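Putative mandelate racemase (Salmonella typhimurium, PDB 2O56) binds magnesium and is of unproven function, but as a member of the enolase superfamily probably acts as a hydro-lyase (dehydratase). Local coordinates at residues 244-249 and 267-272; 291-296 and 318-323; 331-336 and 379-384; 127-132 and 372-377. All coordinates share one frame; numbering follows the deposited sequence.

Interactions 1 and 2 are buried and belong to one parallel barrel sheet, in which strands 269-271 and 292-293 are neighbours. Both pair parallel strands through backbone bonds and carry polar side chains at or near the magnesium site; Tyr245 OH reaches Gln321 OE1 at 2.7 Å and so ties them together. Interaction 3 is also buried but lies away from the metal, fixing helix 328-340 to a turn through one histidine bond and small apolar contacts. Interaction 4 is partly exposed: an antiparallel pair with a salt bridge and waters on its outer side. It meets interaction 3 where Leu335 CD2 packs on Tyr373 CB at 3.6 Å.

Interaction 1. Residues 244-249 and 267-272; sequences FYYEEP and IPLAAG. With MG (magnesium ion), chain I.
Ala270 and Tyr246 meet as parallel strands 269-271 and 246-247, joined by helix 255-264 in a beta-alpha-beta unit of the enolase-superfamily barrel. Ala270 N donates to Tyr246 O at 2.9 Å, from 42° above the carbonyl plane. On either side of this bond along the strands, Tyr246 N donates to Pro268 O and Glu248 N to Ala270 O, the last a short 2.7 Å, so Ala270 is gripped through both its N and its O. Its methyl group meets Tyr245: CB approaches the ring obliquely, 3.4 Å from CD1. Tyr245 CG sits between its backbone N and carbonyl carbon (chi1 48°), which brings the ring beside that methyl, while the hydroxyl bonds to Gln321. Tyr246 and Leu269 point to one face of the sheet, Glu247 and Ala270 to the other. On the first, CD2 of Leu269 comes to the edge of the tyrosine ring, 3.8 Å from CD2 of Tyr246, the two side chains running side by side. The ring continues away to bond through OH to Ala231 O, and Ile267 CG2 packs against Tyr246 CB at 3.7 Å. On the second, Glu247 extends into the active-site end of the barrel. Its OE1 is held by Lys172 and Gln294, an arrangement that would steady the carboxylate. Next in sequence, Glu248 pairs through OE1 with Arg274, and a water donates to its OE2 and accepts from Gly272 N. Glu221, Glu273 and two waters bind the magnesium ion together with Glu247, whose OE2 lies 2.2 Å from the metal.

Interaction 2. Residues 291-296 and 318-323; sequences SVIQPD and KTVQIH
Asp296 offers His323 the anti lone pair of its OD2, and ND1 donates to it in a short bond of 2.6 Å, where the two chains have already left their strands. That oxygen lies near the ring plane at its edge, although carboxylate and ring planes are turned 42° apart. With CG anti to the backbone N in both residues (chi1 174° in His323), the two groups come together obliquely. The bond fixes the rotation of the ring. His323 also donates its backbone N to Pro295 O, from well above that carbonyl plane, and its side chain nears Glu273 of the magnesium site. Further back the chains are parallel strands 292-293 and 319-320, linked through helix 302-314 as a beta-alpha-beta unit of the barrel. Ile293 N binds Thr319 O at 2.9 Å, and Gln321 N returns to Ile293 O. Ile293 CG1 packs on Val320 CG2 at 3.9 Å on the helix-covered face. Just past the strands, Gln294 NE2 donates to Gln321 OE1 at 2.8 Å, from above the carbonyl plane, with the amides 63° apart; besides Tyr245, the hydroxyl of Tyr133 also bonds to this OE1. Gln321 NE2 donates to the carbonyl O of the next residue, Ile322, in a nearly straight bond, which settles the amide's orientation.

Interaction 3. Residues 331-336 and 379-384; sequences TAVALH and PGIGQE
His336 and Ile381 join helix 328-340, an outer helix of the barrel, to a type II' beta turn that runs from Pro379 to Gly382. The polar part is a single hydrogen bond: His336 NE2 donates to Ile381 O at 3.0 Å. It is bent, with an N-H...O angle of 138°, and the donor stands 57° out of the carbonyl plane, above it instead of on a lone pair. The oxygen itself lies at the rim of the imidazole, tilted a little from the ring plane. The other ring nitrogen, ND1, bonds to Tyr119 N, so both are engaged and the ring's rotation is fixed between the turn and helix 118-121. The turn is further held by Ile381 N, which bonds to Asp108. A methyl-to-carbonyl van der Waals contact lies beside the histidine bond: one turn of helix before His336, the methyl of Ala332 faces the opposing chain, with CB 3.6 Å from Ile381 O. The remaining contacts are between carbon atoms of side chains. Val333 and Ile381 lie alongside each other, pointing the same way; Val333 CG1, anti to its carbonyl carbon (chi1 -50°), touches Ile381 CG2 at 3.8 Å, and Leu118 and Ile329 also pack on Ile381. The methyl of Ala332 rests in addition against the side chain of Gln383, whose CB lies 3.8 Å from Ala332 CB.

Interaction 4. Residues 127-132 and 372-377; sequences REKIRT and MYEVPE
Lys129 and Met372 both carry CG anti to the carbonyl carbon (chi1 -78° and -57°), and their side chains cross at about a right angle, with Lys129 CD 4.0 Å from Met372 CB. They lie at an antiparallel pairing of strands 130-135 and 372-373 in a three-stranded mixed sheet, with strand 347-350 on the far side of 130-135. A bend at the last torsion of Lys129 carries NZ to Glu374, whose extended chain runs alongside it: NZ and OE2 form a salt bridge at 3.2 Å. One water joins NZ and OE2 with Glu128 O, and a second links Glu128 O to Val375 N, so this outer margin is partly solvent-mediated. Ile130 and Tyr373 are the hydrogen-bonded pair: Ile130 N donates to Tyr373 O and Tyr373 N to Ile130 O, each at 2.9 Å, and their CB atoms pack on the same face. Arg131 and Met372, the non-hydrogen-bonded pair, point to the other face; Met372 bends back so that its SD lies 3.9 Å from Arg131 CA, while the guanidinium leads off to Asp217 and Asp169. The Tyr373 ring meets His347 edge-to-face, and the Tyr373 side chain also touches helix 328-340, which places its face of the sheet against that helix. Thr132 OG1 approaches the ring obliquely, 3.5 Å from Tyr373 CD1. The same hydroxyl donates to Ile130 O at 3.1 Å, and it reaches that oxygen from the opposite face of the carbonyl plane to Tyr373 N.

Interaction 1. Residues 244-249 and 267-272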
loop_
_atom_site.group_PDB
_atom_site.type_symbol
_atom_site.label_atom_id
_atom_site.label_comp_id
_atom_site.label_asym_id
_atom_site.label_seq_id
_atom_site.Cartn_x
_atom_site.Cartn_y
_atom_site.Cartn_z
ATOM N N PHE A 244 8.031 30.533 -5.049
ATOM C CA PHE A 244 8.543 30.228 -3.685
ATOM C C PHE A 244 7.697 29.116 -3.047
ATOM O O PHE A 244 8.215 28.081 -2.621
ATOM C CB PHE A 244 8.423 31.477 -2.815
ATOM C CG PHE A 244 9.240 31.455 -1.566
ATOM C CD1 PHE A 244 10.592 31.139 -1.591
ATOM C CD2 PHE A 244 8.659 31.821 -0.355
ATOM C CE1 PHE A 244 11.336 31.151 -0.416
ATOM C CE2 PHE A 244 9.404 31.843 0.829
ATOM C CZ PHE A 244 10.735 31.491 0.792
ATOM N N TYR A 245 6.397 29.356 -2.974
ATOM C CA TYR A 245 5.449 28.254 -2.889
ATOM C C TYR A 245 4.093 28.564 -3.493
ATOM O O TYR A 245 3.816 29.699 -3.865
ATOM C CB TYR A 245 5.359 27.735 -1.455
ATOM C CG TYR A 245 5.188 28.772 -0.352
ATOM C CD1 TYR A 245 3.930 29.247 -0.001
ATOM C CD2 TYR A 245 6.289 29.225 0.387
ATOM C CE1 TYR A 245 3.769 30.160 1.029
ATOM C CE2 TYR A 245 6.129 30.141 1.424
ATOM C CZ TYR A 245 4.873 30.609 1.727
ATOM O OH TYR A 245 4.704 31.501 2.757
ATOM N N TYR A 246 3.250 27.534 -3.604
ATOM C CA TYR A 246 2.012 27.589 -4.363
ATOM C C TYR A 246 0.903 27.327 -3.343
ATOM O O TYR A 246 0.828 26.228 -2.820
ATOM C CB TYR A 246 2.039 26.438 -5.373
ATOM C CG TYR A 246 0.959 26.435 -6.448
ATOM C CD1 TYR A 246 0.380 27.619 -6.899
ATOM C CD2 TYR A 246 0.536 25.228 -7.027
ATOM C CE1 TYR A 246 -0.589 27.608 -7.894
ATOM C CE2 TYR A 246 -0.441 25.206 -8.034
ATOM C CZ TYR A 246 -0.996 26.396 -8.457
ATOM O OH TYR A 246 -1.957 26.382 -9.431
ATOM N N GLU A 247 0.068 28.327 -3.056
ATOM C CA GLU A 247 -0.765 28.342 -1.846
ATOM C C GLU A 247 -2.220 27.958 -2.128
ATOM O O GLU A 247 -2.859 28.487 -3.042
ATOM C CB GLU A 247 -0.716 29.728 -1.150
ATOM C CG GLU A 247 -1.688 29.844 -0.001
ATOM C CD GLU A 247 -1.544 31.114 0.806
ATOM O OE1 GLU A 247 -0.446 31.718 0.836
ATOM O OE2 GLU A 247 -2.548 31.512 1.423
ATOM N N GLU A 248 -2.743 27.031 -1.332
ATOM C CA GLU A 248 -4.111 26.553 -1.487
ATOM C C GLU A 248 -4.560 26.271 -2.924
ATOM O O GLU A 248 -5.587 26.800 -3.359
ATOM C CB GLU A 248 -5.084 27.557 -0.839
ATOM C CG GLU A 248 -5.061 27.540 0.685
ATOM C CD GLU A 248 -6.366 27.997 1.283
ATOM O OE1 GLU A 248 -6.714 29.167 1.069
ATOM O OE2 GLU A 248 -7.045 27.190 1.962
ATOM N N PRO A 249 -3.820 25.419 -3.665
ATOM C CA PRO A 249 -4.258 25.154 -5.035
ATOM C C PRO A 249 -5.653 24.492 -5.061
ATOM O O PRO A 249 -6.409 24.629 -6.020
ATOM C CB PRO A 249 -3.194 24.179 -5.546
ATOM C CG PRO A 249 -2.630 23.532 -4.309
ATOM C CD PRO A 249 -2.633 24.616 -3.301
ATOM N N ILE A 267 6.350 22.744 -7.820
ATOM C CA ILE A 267 6.527 23.881 -6.901
ATOM C C ILE A 267 6.105 23.320 -5.529
ATOM O O ILE A 267 5.131 22.589 -5.484
ATOM C CB ILE A 267 5.499 24.969 -7.250
ATOM C CG1 ILE A 267 5.660 25.415 -8.720
ATOM C CG2 ILE A 267 5.617 26.173 -6.313
ATOM C CD1 ILE A 267 4.503 26.245 -9.222
ATOM N N PRO A 268 6.806 23.683 -4.434
ATOM C CA PRO A 268 6.325 23.364 -3.071
ATOM C C PRO A 268 4.917 23.899 -2.742
ATOM O O PRO A 268 4.622 25.074 -2.974
ATOM C CB PRO A 268 7.364 24.045 -2.163
ATOM C CG PRO A 268 8.603 24.188 -2.993
ATOM C CD PRO A 268 8.088 24.433 -4.400
ATOM N N LEU A 269 4.048 23.046 -2.202
ATOM C CA LEU A 269 2.673 23.466 -1.878
ATOM C C LEU A 269 2.552 24.030 -0.464
ATOM O O LEU A 269 3.255 23.593 0.454
ATOM C CB LEU A 269 1.672 22.301 -2.053
ATOM C CG LEU A 269 1.602 21.578 -3.406
ATOM C CD1 LEU A 269 0.365 20.683 -3.466
ATOM C CD2 LEU A 269 1.573 22.553 -4.557
ATOM N N ALA A 270 1.642 24.991 -0.292
ATOM C CA ALA A 270 1.291 25.480 1.027
ATOM C C ALA A 270 -0.210 25.465 1.217
ATOM O O ALA A 270 -0.974 25.677 0.276
ATOM C CB ALA A 270 1.848 26.886 1.250
ATOM N N ALA A 271 -0.638 25.189 2.444
ATOM C CA ALA A 271 -2.043 25.282 2.784
ATOM C C ALA A 271 -2.086 25.288 4.287
ATOM O O ALA A 271 -1.087 24.952 4.932
ATOM C CB ALA A 271 -2.819 24.075 2.242
ATOM N N GLY A 272 -3.239 25.659 4.841
ATOM C CA GLY A 272 -3.451 25.507 6.271
ATOM C C GLY A 272 -4.475 26.452 6.884
ATOM O O GLY A 272 -4.999 26.187 7.962
HETATM MG MG MG I . -4.469 32.567 1.641
HETATM O O HOH W 1 -6.082 25.594 3.709
HETATM O O HOH W 2 -4.085 34.349 2.909
HETATM O O HOH W 3 -5.603 31.012 0.194
#

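Interaction 2. Residues 291-296 and 318-323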
loop_
_atom_site.group_PDB
_atom_site.type_symbol
_atom_site.label_atom_id
_atom_site.label_comp_id
_atom_site.label_asym_id
_atom_site.label_seq_id
_atom_site.Cartn_x
_atom_site.Cartn_y
_atom_site.Cartn_z
ATOM N N SER A 291 4.522 21.331 1.623
ATOM C CA SER A 291 5.876 21.665 2.039
ATOM C C SER A 291 5.858 22.737 3.116
ATOM O O SER A 291 6.728 22.772 3.984
ATOM C CB SER A 291 6.697 22.196 0.841
ATOM O OG SER A 291 6.934 21.170 -0.108
ATOM N N VAL A 292 4.888 23.642 3.017
ATOM C CA VAL A 292 4.744 24.765 3.955
ATOM C C VAL A 292 3.334 24.707 4.537
ATOM O O VAL A 292 2.376 24.575 3.787
ATOM C CB VAL A 292 4.954 26.133 3.239
ATOM C CG1 VAL A 292 4.608 27.344 4.171
ATOM C CG2 VAL A 292 6.384 26.251 2.729
ATOM N N ILE A 293 3.217 24.789 5.865
ATOM C CA ILE A 293 1.904 24.812 6.505
ATOM C C ILE A 293 1.552 26.208 7.021
ATOM O O ILE A 293 2.429 26.969 7.449
ATOM C CB ILE A 293 1.752 23.720 7.595
ATOM C CG1 ILE A 293 2.728 23.959 8.741
ATOM C CG2 ILE A 293 1.941 22.299 6.972
ATOM C CD1 ILE A 293 2.265 23.316 10.041
ATOM N N GLN A 294 0.267 26.549 6.947
ATOM C CA GLN A 294 -0.177 27.911 7.201
ATOM C C GLN A 294 -1.345 27.999 8.170
ATOM O O GLN A 294 -2.359 28.625 7.837
ATOM C CB GLN A 294 -0.555 28.612 5.895
ATOM C CG GLN A 294 0.508 28.490 4.811
ATOM C CD GLN A 294 0.034 29.030 3.488
ATOM O OE1 GLN A 294 -0.947 28.567 2.944
ATOM N NE2 GLN A 294 0.727 30.026 2.972
ATOM N N PRO A 295 -1.206 27.406 9.379
ATOM C CA PRO A 295 -2.315 27.534 10.300
ATOM C C PRO A 295 -2.474 28.988 10.706
ATOM O O PRO A 295 -1.486 29.713 10.844
ATOM C CB PRO A 295 -1.901 26.662 11.506
ATOM C CG PRO A 295 -0.387 26.577 11.422
ATOM C CD PRO A 295 -0.062 26.668 9.958
ATOM N N ASP A 296 -3.723 29.405 10.845
ATOM C CA ASP A 296 -4.072 30.697 11.434
ATOM C C ASP A 296 -4.316 30.425 12.922
ATOM O O ASP A 296 -5.135 29.587 13.257
ATOM C CB ASP A 296 -5.352 31.193 10.730
ATOM C CG ASP A 296 -5.785 32.601 11.166
ATOM O OD1 ASP A 296 -5.934 32.853 12.370
ATOM O OD2 ASP A 296 -6.028 33.452 10.287
ATOM N N LYS A 318 8.343 20.148 7.530
ATOM C CA LYS A 318 7.552 21.298 7.073
ATOM C C LYS A 318 8.026 22.551 7.756
ATOM O O LYS A 318 8.518 22.533 8.895
ATOM C CB LYS A 318 6.025 21.134 7.229
ATOM C CG LYS A 318 5.481 19.732 6.959
ATOM C CD LYS A 318 5.625 19.349 5.521
ATOM C CE LYS A 318 5.170 17.925 5.290
ATOM N NZ LYS A 318 5.931 17.336 4.139
ATOM N N THR A 319 7.934 23.646 7.021
ATOM C CA THR A 319 8.160 24.951 7.607
ATOM C C THR A 319 6.828 25.696 7.659
ATOM O O THR A 319 5.839 25.260 7.067
ATOM C CB THR A 319 9.200 25.749 6.832
ATOM O OG1 THR A 319 8.802 25.822 5.463
ATOM C CG2 THR A 319 10.536 25.075 6.929
ATOM N N VAL A 320 6.799 26.780 8.423
ATOM C CA VAL A 320 5.547 27.365 8.868
ATOM C C VAL A 320 5.499 28.834 8.487
ATOM O O VAL A 320 6.419 29.598 8.790
ATOM C CB VAL A 320 5.377 27.232 10.385
ATOM C CG1 VAL A 320 4.045 27.818 10.833
ATOM C CG2 VAL A 320 5.511 25.763 10.812
ATOM N N GLN A 321 4.420 29.213 7.810
ATOM C CA GLN A 321 4.034 30.601 7.673
ATOM C C GLN A 321 2.649 30.735 8.281
ATOM O O GLN A 321 1.685 30.315 7.667
ATOM C CB GLN A 321 3.954 30.966 6.180
ATOM C CG GLN A 321 3.397 32.389 5.959
ATOM C CD GLN A 321 2.203 32.431 5.037
ATOM O OE1 GLN A 321 2.323 32.208 3.824
ATOM N NE2 GLN A 321 1.051 32.754 5.589
ATOM N N ILE A 322 2.547 31.309 9.477
ATOM C CA ILE A 322 1.249 31.547 10.099
ATOM C C ILE A 322 0.363 32.338 9.143
ATOM O O ILE A 322 0.801 33.324 8.546
ATOM C CB ILE A 322 1.378 32.259 11.484
ATOM C CG1 ILE A 322 2.238 31.421 12.438
ATOM C CG2 ILE A 322 0.003 32.445 12.163
ATOM C CD1 ILE A 322 1.678 30.036 12.735
ATOM N N HIS A 323 -0.866 31.874 8.951
ATOM C CA HIS A 323 -1.845 32.656 8.214
ATOM C C HIS A 323 -2.328 33.808 9.087
ATOM O O HIS A 323 -2.800 33.592 10.198
ATOM C CB HIS A 323 -3.040 31.814 7.768
ATOM C CG HIS A 323 -4.129 32.623 7.140
ATOM N ND1 HIS A 323 -5.204 33.106 7.857
ATOM C CD2 HIS A 323 -4.274 33.095 5.881
ATOM C CE1 HIS A 323 -5.975 33.823 7.059
ATOM N NE2 HIS A 323 -5.438 33.826 5.851
HETATM O O HOH W 4 9.210 23.815 3.766
HETATM O O HOH W 5 -2.877 33.885 13.075
#

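Interaction 3. Residues 331-336 and 379-384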
loop_
_atom_site.group_PDB
_atom_site.type_symbol
_atom_site.label_atom_id
_atom_site.label_comp_id
_atom_site.label_asym_id
_atom_site.label_seq_id
_atom_site.Cartn_x
_atom_site.Cartn_y
_atom_site.Cartn_z
ATOM N N THR A 331 -1.942 39.583 14.565
ATOM C CA THR A 331 -0.550 39.847 14.235
ATOM C C THR A 331 0.389 39.549 15.406
ATOM O O THR A 331 1.380 38.827 15.242
ATOM C CB THR A 331 -0.364 41.265 13.706
ATOM O OG1 THR A 331 -0.962 41.337 12.413
ATOM C CG2 THR A 331 1.136 41.617 13.596
ATOM N N ALA A 332 0.038 40.063 16.586
ATOM C CA ALA A 332 0.789 39.828 17.807
ATOM C C ALA A 332 1.059 38.355 18.063
ATOM O O ALA A 332 2.219 37.959 18.256
ATOM C CB ALA A 332 0.056 40.446 19.010
ATOM N N VAL A 333 0.004 37.539 18.059
ATOM C CA VAL A 333 0.153 36.151 18.459
ATOM C C VAL A 333 0.929 35.368 17.416
ATOM O O VAL A 333 1.728 34.494 17.755
ATOM C CB VAL A 333 -1.194 35.460 18.843
ATOM C CG1 VAL A 333 -1.941 36.311 19.815
ATOM C CG2 VAL A 333 -2.064 35.190 17.630
ATOM N N ALA A 334 0.710 35.705 16.147
ATOM C CA ALA A 334 1.561 35.224 15.058
ATOM C C ALA A 334 3.056 35.481 15.284
ATOM O O ALA A 334 3.871 34.576 15.142
ATOM C CB ALA A 334 1.096 35.799 13.737
ATOM N N LEU A 335 3.412 36.715 15.641
ATOM C CA LEU A 335 4.807 37.074 15.904
ATOM C C LEU A 335 5.469 36.280 17.028
ATOM O O LEU A 335 6.635 35.911 16.909
ATOM C CB LEU A 335 4.955 38.579 16.152
ATOM C CG LEU A 335 4.526 39.452 14.978
ATOM C CD1 LEU A 335 4.622 40.916 15.362
ATOM C CD2 LEU A 335 5.339 39.148 13.711
ATOM N N HIS A 336 4.727 36.038 18.112
ATOM C CA HIS A 336 5.181 35.193 19.201
ATOM C C HIS A 336 5.441 33.742 18.800
ATOM O O HIS A 336 6.464 33.151 19.168
ATOM C CB HIS A 336 4.165 35.237 20.351
ATOM C CG HIS A 336 4.154 36.537 21.107
ATOM N ND1 HIS A 336 5.149 36.891 21.995
ATOM C CD2 HIS A 336 3.275 37.569 21.099
ATOM C CE1 HIS A 336 4.888 38.086 22.494
ATOM N NE2 HIS A 336 3.752 38.516 21.972
ATOM N N PRO A 379 4.148 41.675 28.939
ATOM C CA PRO A 379 3.489 40.431 29.384
ATOM C C PRO A 379 2.346 39.927 28.483
ATOM O O PRO A 379 1.587 40.731 27.909
ATOM C CB PRO A 379 2.956 40.789 30.783
ATOM C CG PRO A 379 3.894 41.863 31.272
ATOM C CD PRO A 379 4.233 42.672 30.031
ATOM N N GLY A 380 2.238 38.602 28.360
ATOM C CA GLY A 380 1.171 37.976 27.566
ATOM C C GLY A 380 1.358 38.241 26.095
ATOM O O GLY A 380 2.480 38.357 25.618
ATOM N N ILE A 381 0.257 38.379 25.365
ATOM C CA ILE A 381 0.357 38.579 23.929
ATOM C C ILE A 381 0.874 39.959 23.544
ATOM O O ILE A 381 1.327 40.151 22.418
ATOM C CB ILE A 381 -0.949 38.226 23.179
ATOM C CG1 ILE A 381 -2.053 39.252 23.454
ATOM C CG2 ILE A 381 -1.406 36.805 23.551
ATOM C CD1 ILE A 381 -3.200 39.173 22.470
ATOM N N GLY A 382 0.799 40.908 24.482
ATOM C CA GLY A 382 1.323 42.268 24.293
ATOM C C GLY A 382 0.422 43.145 23.442
ATOM O O GLY A 382 0.888 44.106 22.807
ATOM N N GLN A 383 -0.864 42.806 23.425
ATOM C CA GLN A 383 -1.851 43.487 22.601
ATOM C C GLN A 383 -3.230 43.415 23.236
ATOM O O GLN A 383 -3.586 42.423 23.876
ATOM C CB GLN A 383 -1.849 42.938 21.171
ATOM C CG GLN A 383 -2.598 43.820 20.149
ATOM C CD GLN A 383 -2.060 45.252 20.051
ATOM O OE1 GLN A 383 -2.303 46.080 20.937
ATOM N NE2 GLN A 383 -1.364 45.560 18.945
ATOM N N GLU A 384 -3.993 44.497 23.094
ATOM C CA GLU A 384 -5.267 44.661 23.786
ATOM C C GLU A 384 -6.090 45.637 22.966
ATOM O O GLU A 384 -5.541 46.563 22.381
ATOM C CB GLU A 384 -5.047 45.302 25.167
ATOM C CG GLU A 384 -4.477 44.392 26.241
ATOM C CD GLU A 384 -4.558 45.006 27.626
ATOM O OE1 GLU A 384 -4.957 46.189 27.727
ATOM O OE2 GLU A 384 -4.220 44.305 28.606
#

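Interaction 4. Residues 127-132 and 372-377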
loop_
_atom_site.group_PDB
_atom_site.type_symbol
_atom_site.label_atom_id
_atom_site.label_comp_id
_atom_site.label_asym_id
_atom_site.label_seq_id
_atom_site.Cartn_x
_atom_site.Cartn_y
_atom_site.Cartn_z
ATOM N N ARG A 127 14.729 33.315 16.940
ATOM C CA ARG A 127 15.242 34.234 15.910
ATOM C C ARG A 127 14.950 35.666 16.338
ATOM O O ARG A 127 14.029 35.906 17.115
ATOM C CB ARG A 127 14.608 33.940 14.530
ATOM C CG ARG A 127 13.077 34.184 14.450
ATOM C CD ARG A 127 12.407 33.553 13.217
ATOM N NE ARG A 127 12.947 32.226 12.903
ATOM C CZ ARG A 127 12.622 31.107 13.546
ATOM N NH1 ARG A 127 11.723 31.133 14.515
ATOM N NH2 ARG A 127 13.195 29.962 13.214
ATOM N N GLU A 128 15.731 36.620 15.837
ATOM C CA GLU A 128 15.698 37.988 16.370
ATOM C C GLU A 128 14.784 38.894 15.556
ATOM O O GLU A 128 14.251 39.870 16.072
ATOM C CB GLU A 128 17.108 38.602 16.418
ATOM C CG GLU A 128 18.076 37.931 17.389
ATOM C CD GLU A 128 17.637 38.047 18.839
ATOM O OE1 GLU A 128 17.257 39.160 19.261
ATOM O OE2 GLU A 128 17.676 37.025 19.556
ATOM N N LYS A 129 14.625 38.579 14.274
ATOM C CA LYS A 129 13.734 39.334 13.396
ATOM C C LYS A 129 12.828 38.364 12.636
ATOM O O LYS A 129 13.179 37.193 12.451
ATOM C CB LYS A 129 14.550 40.166 12.395
ATOM C CG LYS A 129 15.137 41.430 12.990
ATOM C CD LYS A 129 15.710 42.352 11.925
ATOM C CE LYS A 129 16.575 43.442 12.547
ATOM N NZ LYS A 129 15.929 44.076 13.727
ATOM N N ILE A 130 11.683 38.866 12.183
ATOM C CA ILE A 130 10.703 38.047 11.473
ATOM C C ILE A 130 10.517 38.542 10.036
ATOM O O ILE A 130 9.903 39.584 9.794
ATOM C CB ILE A 130 9.361 38.020 12.224
ATOM C CG1 ILE A 130 9.500 37.212 13.515
ATOM C CG2 ILE A 130 8.270 37.396 11.376
ATOM C CD1 ILE A 130 8.624 37.689 14.621
ATOM N N ARG A 131 11.056 37.784 9.082
ATOM C CA ARG A 131 10.933 38.111 7.646
ATOM C C ARG A 131 9.483 38.158 7.163
ATOM O O ARG A 131 8.677 37.304 7.528
ATOM C CB ARG A 131 11.706 37.103 6.800
ATOM C CG ARG A 131 11.740 37.469 5.320
ATOM C CD ARG A 131 12.316 36.366 4.461
ATOM N NE ARG A 131 12.287 36.749 3.042
ATOM C CZ ARG A 131 12.321 35.881 2.039
ATOM N NH1 ARG A 131 12.385 34.576 2.304
ATOM N NH2 ARG A 131 12.286 36.315 0.777
ATOM N N THR A 132 9.153 39.143 6.329
ATOM C CA THR A 132 7.756 39.388 5.979
ATOM C C THR A 132 7.589 39.452 4.465
ATOM O O THR A 132 8.507 39.857 3.746
ATOM C CB THR A 132 7.225 40.659 6.687
ATOM O OG1 THR A 132 7.417 40.516 8.099
ATOM C CG2 THR A 132 5.774 40.856 6.443
ATOM N N MET A 372 10.723 43.497 7.947
ATOM C CA MET A 372 11.000 42.694 9.157
ATOM C C MET A 372 10.111 43.165 10.301
ATOM O O MET A 372 9.921 44.364 10.491
ATOM C CB MET A 372 12.474 42.835 9.597
ATOM C CG MET A 372 13.532 42.449 8.553
ATOM S SD MET A 372 13.814 40.664 8.445
ATOM C CE MET A 372 15.208 40.580 7.328
ATOM N N TYR A 373 9.564 42.224 11.058
ATOM C CA TYR A 373 8.879 42.529 12.318
ATOM C C TYR A 373 9.772 42.152 13.484
ATOM O O TYR A 373 10.619 41.250 13.353
ATOM C CB TYR A 373 7.658 41.640 12.457
ATOM C CG TYR A 373 6.344 42.194 12.014
ATOM C CD1 TYR A 373 5.706 41.665 10.899
ATOM C CD2 TYR A 373 5.704 43.209 12.731
ATOM C CE1 TYR A 373 4.457 42.128 10.489
ATOM C CE2 TYR A 373 4.453 43.687 12.330
ATOM C CZ TYR A 373 3.835 43.135 11.204
ATOM O OH TYR A 373 2.598 43.574 10.769
ATOM N N GLU A 374 9.556 42.804 14.632
ATOM C CA GLU A 374 10.079 42.293 15.890
ATOM C C GLU A 374 8.933 41.938 16.814
ATOM O O GLU A 374 7.842 42.492 16.709
ATOM C CB GLU A 374 11.035 43.286 16.562
ATOM C CG GLU A 374 12.303 43.588 15.734
ATOM C CD GLU A 374 13.206 44.610 16.409
ATOM O OE1 GLU A 374 12.700 45.682 16.806
ATOM O OE2 GLU A 374 14.416 44.339 16.547
ATOM N N VAL A 375 9.195 40.985 17.694
ATOM C CA VAL A 375 8.193 40.434 18.602
ATOM C C VAL A 375 7.850 41.428 19.751
ATOM O O VAL A 375 8.740 42.131 20.235
ATOM C CB VAL A 375 8.698 39.054 19.124
ATOM C CG1 VAL A 375 9.828 39.206 20.141
ATOM C CG2 VAL A 375 7.570 38.184 19.622
ATOM N N PRO A 376 6.562 41.498 20.176
ATOM C CA PRO A 376 6.213 42.243 21.381
ATOM C C PRO A 376 6.932 41.730 22.627
ATOM O O PRO A 376 7.264 40.547 22.719
ATOM C CB PRO A 376 4.700 42.011 21.516
ATOM C CG PRO A 376 4.243 41.707 20.121
ATOM C CD PRO A 376 5.364 40.913 19.539
ATOM N N GLU A 377 7.168 42.625 23.579
ATOM C CA GLU A 377 7.946 42.276 24.764
ATOM C C GLU A 377 7.168 42.379 26.076
ATOM O O GLU A 377 7.653 41.931 27.121
ATOM C CB GLU A 377 9.238 43.099 24.825
ATOM C CG GLU A 377 10.219 42.841 23.663
ATOM C CD GLU A 377 10.912 41.472 23.729
ATOM O OE1 GLU A 377 10.759 40.765 24.751
ATOM O OE2 GLU A 377 11.614 41.110 22.747
HETATM O O HOH W 6 11.890 39.810 17.433
HETATM O O HOH W 7 16.019 42.168 16.040
#